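Local coordinates for putative cell adhesion protein (Bacteroides eggerthii, PDB 4GPV), which is probably a FimA-type major fimbrial subunit that assembles into pili and serves in cell adhesion, at residues 44-56 against 65-77. Numbering follows the deposited sequence.
Sequences DAVINNYLVFLFR and PYEGSSNAAATIT
Tyr50 and Gly68 face each other as a hydrogen-bonded pair in an antiparallel beta hairpin, strands 50-56 and 66-68, whose second arm turns away after Ser70 and crosses to strand 73-76, which pairs with strand 18-24, consistent with a sandwich-like fold. Two reciprocal pairs of backbone bonds, Tyr50 with Gly68 and Val52 with Tyr66, fix the register; Tyr66 N reaches Val52 O at 2.9 Å. The buried Tyr50 ring lies between the hairpin and residues 71-74. Its CG sits between the backbone N and the carbonyl carbon (chi1 60°), which folds the ring across to the partner strand, where Gly68 CA stands over the ring centre, 3.8 Å from the centroid, a CH-pi contact that leaves no room for a side chain at Gly68. The phenol OH then donates to Asn71 OD1 at 2.7 Å, with ring and amide planes nearly perpendicular (89°). The same OD1 accepts from Ala73 N at 3.1 Å in an Asx turn, while Ala74 CB meets the ring edge. A phenylalanine in place of Tyr50 would probably cost Asn71 OD1 the phenol's hydrogen bond, leaving the Asx turn less firmly tied to the hairpin. Further along, Val52 CG1 packs on Ile76 CD1 at 3.9 Å, and Leu54 meets Ile76 tip to tip. On the other face of the hairpin, Leu51 CD2 lies alongside Glu67 CG, and Glu67 OE2 is hydrogen-bonded to Leu95 N. At the hairpin's open end, Ser70 OG donates to Asn48 O at 2.7 Å. Backbone pairing thus sets the hairpin, whereas one buried phenol, donating to an amide oxygen that also accepts a backbone N-H, ties it to the strand that follows.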
loop_
_atom_site.group_PDB
_atom_site.type_symbol
_atom_site.label_atom_id
_atom_site.label_comp_id
_atom_site.label_asym_id
_atom_site.label_seq_id
_atom_site.Cartn_x
_atom_site.Cartn_y
_atom_site.Cartn_z
ATOM N N ASP A 44 8.631 -5.749 11.055
ATOM C CA ASP A 44 8.008 -6.361 12.230
ATOM C C ASP A 44 6.622 -5.771 12.314
ATOM O O ASP A 44 6.472 -4.565 12.529
ATOM C CB ASP A 44 8.835 -6.124 13.508
ATOM C CG ASP A 44 9.993 -7.084 13.627
ATOM O OD1 ASP A 44 9.749 -8.272 13.935
ATOM O OD2 ASP A 44 11.147 -6.650 13.407
ATOM N N ALA A 45 5.627 -6.569 11.957
ATOM C CA ALA A 45 4.256 -6.098 11.879
ATOM C C ALA A 45 3.438 -6.672 12.983
ATOM O O ALA A 45 3.334 -7.891 13.128
ATOM C CB ALA A 45 3.651 -6.459 10.534
ATOM N N VAL A 46 2.851 -5.794 13.782
ATOM C CA VAL A 46 2.029 -6.241 14.891
ATOM C C VAL A 46 0.672 -6.768 14.372
ATOM O O VAL A 46 0.035 -6.161 13.517
ATOM C CB VAL A 46 1.865 -5.149 15.984
ATOM C CG1 VAL A 46 1.458 -3.800 15.395
ATOM C CG2 VAL A 46 0.914 -5.581 17.093
ATOM N N ILE A 47 0.261 -7.915 14.910
ATOM C CA ILE A 47 -1.070 -8.468 14.671
ATOM C C ILE A 47 -1.927 -7.955 15.807
ATOM O O ILE A 47 -1.777 -8.429 16.930
ATOM C CB ILE A 47 -1.119 -10.031 14.578
ATOM C CG1 ILE A 47 -0.313 -10.555 13.366
ATOM C CG2 ILE A 47 -2.603 -10.531 14.538
ATOM C CD1 ILE A 47 -0.117 -12.104 13.393
ATOM N N ASN A 48 -2.780 -6.970 15.545
ATOM C CA ASN A 48 -3.668 -6.447 16.574
ATOM C C ASN A 48 -4.864 -7.374 16.800
ATOM O O ASN A 48 -5.362 -7.512 17.925
ATOM C CB ASN A 48 -4.157 -5.061 16.194
ATOM C CG ASN A 48 -3.014 -4.095 16.197
ATOM O OD1 ASN A 48 -2.277 -3.996 17.197
ATOM N ND2 ASN A 48 -2.825 -3.403 15.089
ATOM N N ASN A 49 -5.349 -7.966 15.694
ATOM C CA ASN A 49 -6.498 -8.860 15.655
ATOM C C ASN A 49 -6.517 -9.571 14.316
ATOM O O ASN A 49 -5.782 -9.177 13.384
ATOM C CB ASN A 49 -7.797 -8.073 15.851
ATOM C CG ASN A 49 -7.929 -6.937 14.870
ATOM O OD1 ASN A 49 -8.122 -7.152 13.655
ATOM N ND2 ASN A 49 -7.748 -5.716 15.376
ATOM N N TYR A 50 -7.320 -10.624 14.211
ATOM C CA TYR A 50 -7.426 -11.315 12.918
ATOM C C TYR A 50 -8.736 -12.097 12.853
ATOM O O TYR A 50 -9.382 -12.311 13.873
ATOM C CB TYR A 50 -6.210 -12.244 12.673
ATOM C CG TYR A 50 -6.025 -13.331 13.717
ATOM C CD1 TYR A 50 -5.295 -13.094 14.875
ATOM C CD2 TYR A 50 -6.595 -14.596 13.549
ATOM C CE1 TYR A 50 -5.131 -14.085 15.845
ATOM C CE2 TYR A 50 -6.435 -15.596 14.512
ATOM C CZ TYR A 50 -5.685 -15.338 15.651
ATOM O OH TYR A 50 -5.495 -16.299 16.610
ATOM N N LEU A 51 -9.108 -12.507 11.653
ATOM C CA LEU A 51 -10.271 -13.348 11.390
ATOM C C LEU A 51 -9.801 -14.611 10.692
ATOM O O LEU A 51 -8.957 -14.542 9.798
ATOM C CB LEU A 51 -11.345 -12.643 10.524
ATOM C CG LEU A 51 -11.894 -11.290 11.031
ATOM C CD1 LEU A 51 -12.691 -10.573 9.924
ATOM C CD2 LEU A 51 -12.784 -11.494 12.243
ATOM N N VAL A 52 -10.383 -15.744 11.047
ATOM C CA VAL A 52 -10.093 -17.023 10.378
ATOM C C VAL A 52 -11.416 -17.529 9.775
ATOM O O VAL A 52 -12.418 -17.675 10.489
ATOM C CB VAL A 52 -9.438 -18.128 11.274
ATOM C CG1 VAL A 52 -9.086 -19.387 10.464
ATOM C CG2 VAL A 52 -8.208 -17.615 12.023
ATOM N N PHE A 53 -11.409 -17.774 8.467
ATOM C CA PHE A 53 -12.550 -18.320 7.742
ATOM C C PHE A 53 -12.210 -19.733 7.313
ATOM O O PHE A 53 -11.137 -19.958 6.750
ATOM C CB PHE A 53 -12.906 -17.468 6.506
ATOM C CG PHE A 53 -13.101 -16.000 6.788
ATOM C CD1 PHE A 53 -12.004 -15.145 6.893
ATOM C CD2 PHE A 53 -14.376 -15.467 6.919
ATOM C CE1 PHE A 53 -12.177 -13.784 7.166
ATOM C CE2 PHE A 53 -14.554 -14.102 7.198
ATOM C CZ PHE A 53 -13.456 -13.273 7.323
ATOM N N LEU A 54 -13.113 -20.682 7.573
ATOM C CA LEU A 54 -12.895 -22.061 7.176
ATOM C C LEU A 54 -13.955 -22.450 6.170
ATOM O O LEU A 54 -15.127 -22.183 6.410
ATOM C CB LEU A 54 -12.939 -23.015 8.385
ATOM C CG LEU A 54 -11.883 -22.804 9.471
ATOM C CD1 LEU A 54 -12.189 -23.698 10.705
ATOM C CD2 LEU A 54 -10.511 -23.107 8.953
ATOM N N PHE A 55 -13.556 -23.049 5.039
ATOM C CA PHE A 55 -14.535 -23.419 4.012
ATOM C C PHE A 55 -14.477 -24.869 3.652
ATOM O O PHE A 55 -13.405 -25.464 3.647
ATOM C CB PHE A 55 -14.313 -22.592 2.734
ATOM C CG PHE A 55 -14.508 -21.117 2.957
ATOM C CD1 PHE A 55 -15.783 -20.578 3.074
ATOM C CD2 PHE A 55 -13.418 -20.270 3.079
ATOM C CE1 PHE A 55 -15.960 -19.210 3.310
ATOM C CE2 PHE A 55 -13.595 -18.899 3.310
ATOM C CZ PHE A 55 -14.859 -18.380 3.424
ATOM N N ARG A 56 -15.639 -25.423 3.293
ATOM C CA ARG A 56 -15.752 -26.799 2.828
ATOM C C ARG A 56 -15.360 -26.856 1.328
ATOM O O ARG A 56 -15.143 -25.804 0.713
ATOM C CB ARG A 56 -17.162 -27.335 3.090
ATOM C CG ARG A 56 -17.473 -27.314 4.574
ATOM C CD ARG A 56 -18.828 -27.865 4.958
ATOM N NE ARG A 56 -18.956 -27.743 6.407
ATOM C CZ ARG A 56 -20.099 -27.625 7.071
ATOM N NH1 ARG A 56 -21.262 -27.708 6.430
ATOM N NH2 ARG A 56 -20.093 -27.482 8.386
ATOM N N PRO A 65 -17.002 -17.412 11.296
ATOM C CA PRO A 65 -15.593 -16.970 11.372
ATOM C C PRO A 65 -15.078 -16.757 12.796
ATOM O O PRO A 65 -15.828 -16.370 13.710
ATOM C CB PRO A 65 -15.586 -15.664 10.575
ATOM C CG PRO A 65 -16.766 -15.815 9.647
ATOM C CD PRO A 65 -17.802 -16.499 10.461
ATOM N N TYR A 66 -13.810 -17.104 13.000
ATOM C CA TYR A 66 -13.135 -16.983 14.287
ATOM C C TYR A 66 -12.556 -15.591 14.429
ATOM O O TYR A 66 -11.849 -15.113 13.522
ATOM C CB TYR A 66 -12.022 -18.048 14.412
ATOM C CG TYR A 66 -11.206 -17.940 15.678
ATOM C CD1 TYR A 66 -11.625 -18.556 16.859
ATOM C CD2 TYR A 66 -10.041 -17.178 15.717
ATOM C CE1 TYR A 66 -10.889 -18.438 18.038
ATOM C CE2 TYR A 66 -9.311 -17.036 16.896
ATOM C CZ TYR A 66 -9.730 -17.680 18.049
ATOM O OH TYR A 66 -8.990 -17.550 19.193
ATOM N N GLU A 67 -12.822 -14.952 15.570
ATOM C CA GLU A 67 -12.273 -13.623 15.858
ATOM C C GLU A 67 -11.093 -13.753 16.824
ATOM O O GLU A 67 -11.278 -14.111 17.998
ATOM C CB GLU A 67 -13.353 -12.708 16.456
ATOM C CG GLU A 67 -14.479 -12.364 15.507
ATOM C CD GLU A 67 -15.469 -11.411 16.136
ATOM O OE1 GLU A 67 -16.396 -11.896 16.822
ATOM O OE2 GLU A 67 -15.300 -10.180 15.977
ATOM N N GLY A 68 -9.892 -13.499 16.309
ATOM C CA GLY A 68 -8.661 -13.564 17.085
ATOM C C GLY A 68 -8.217 -12.209 17.585
ATOM O O GLY A 68 -8.501 -11.175 16.965
ATOM N N SER A 69 -7.487 -12.222 18.701
ATOM C CA SER A 69 -6.905 -11.010 19.289
ATOM C C SER A 69 -5.427 -10.887 18.848
ATOM O O SER A 69 -5.071 -11.324 17.738
ATOM C CB SER A 69 -7.060 -11.034 20.810
ATOM O OG SER A 69 -6.548 -12.239 21.362
ATOM N N SER A 70 -4.582 -10.258 19.677
ATOM C CA SER A 70 -3.181 -9.995 19.360
ATOM C C SER A 70 -2.320 -11.198 19.695
ATOM O O SER A 70 -1.713 -11.249 20.772
ATOM C CB SER A 70 -2.684 -8.756 20.110
ATOM O OG SER A 70 -3.541 -7.632 19.971
ATOM N N ASN A 71 -2.297 -12.182 18.789
ATOM C CA ASN A 71 -1.547 -13.435 18.934
ATOM C C ASN A 71 -1.337 -14.083 17.555
ATOM O O ASN A 71 -1.818 -13.554 16.544
ATOM C CB ASN A 71 -2.246 -14.409 19.917
ATOM C CG ASN A 71 -3.574 -14.937 19.431
ATOM O OD1 ASN A 71 -3.644 -15.714 18.476
ATOM N ND2 ASN A 71 -4.655 -14.531 20.082
ATOM N N ALA A 72 -0.632 -15.228 17.519
ATOM C CA ALA A 72 -0.334 -15.924 16.265
ATOM C C ALA A 72 -0.737 -17.407 16.327
ATOM O O ALA A 72 -0.200 -18.216 15.566
ATOM C CB ALA A 72 1.152 -15.792 15.945
ATOM N N ALA A 73 -1.675 -17.763 17.243
ATOM C CA ALA A 73 -2.162 -19.139 17.403
ATOM C C ALA A 73 -3.628 -19.172 17.847
ATOM O O ALA A 73 -3.992 -18.482 18.785
ATOM C CB ALA A 73 -1.295 -19.901 18.397
ATOM N N ALA A 74 -4.471 -19.960 17.154
ATOM C CA ALA A 74 -5.892 -20.130 17.501
ATOM C C ALA A 74 -6.260 -21.614 17.557
ATOM O O ALA A 74 -5.752 -22.394 16.751
ATOM C CB ALA A 74 -6.774 -19.427 16.474
ATOM N N THR A 75 -7.124 -22.004 18.512
ATOM C CA THR A 75 -7.660 -23.359 18.605
ATOM C C THR A 75 -9.148 -23.236 18.264
ATOM O O THR A 75 -9.905 -22.601 19.006
ATOM C CB THR A 75 -7.370 -23.983 19.984
ATOM O OG1 THR A 75 -5.963 -23.964 20.207
ATOM C CG2 THR A 75 -7.875 -25.420 20.101
ATOM N N ILE A 76 -9.553 -23.798 17.118
ATOM C CA ILE A 76 -10.934 -23.698 16.672
ATOM C C ILE A 76 -11.606 -25.056 16.868
ATOM O O ILE A 76 -11.115 -26.060 16.343
ATOM C CB ILE A 76 -11.018 -23.192 15.206
ATOM C CG1 ILE A 76 -10.429 -21.753 15.074
ATOM C CG2 ILE A 76 -12.467 -23.242 14.701
ATOM C CD1 ILE A 76 -10.121 -21.291 13.655
ATOM N N THR A 77 -12.729 -25.091 17.614
ATOM C CA THR A 77 -13.410 -26.371 17.857
ATOM C C THR A 77 -14.852 -26.385 17.317
ATOM O O THR A 77 -15.561 -27.371 17.491
ATOM C CB THR A 77 -13.434 -26.690 19.363
ATOM O OG1 THR A 77 -14.251 -25.714 20.015
ATOM C CG2 THR A 77 -12.042 -26.728 19.979
HETATM O O HOH W 1 -1.811 -5.273 19.663
#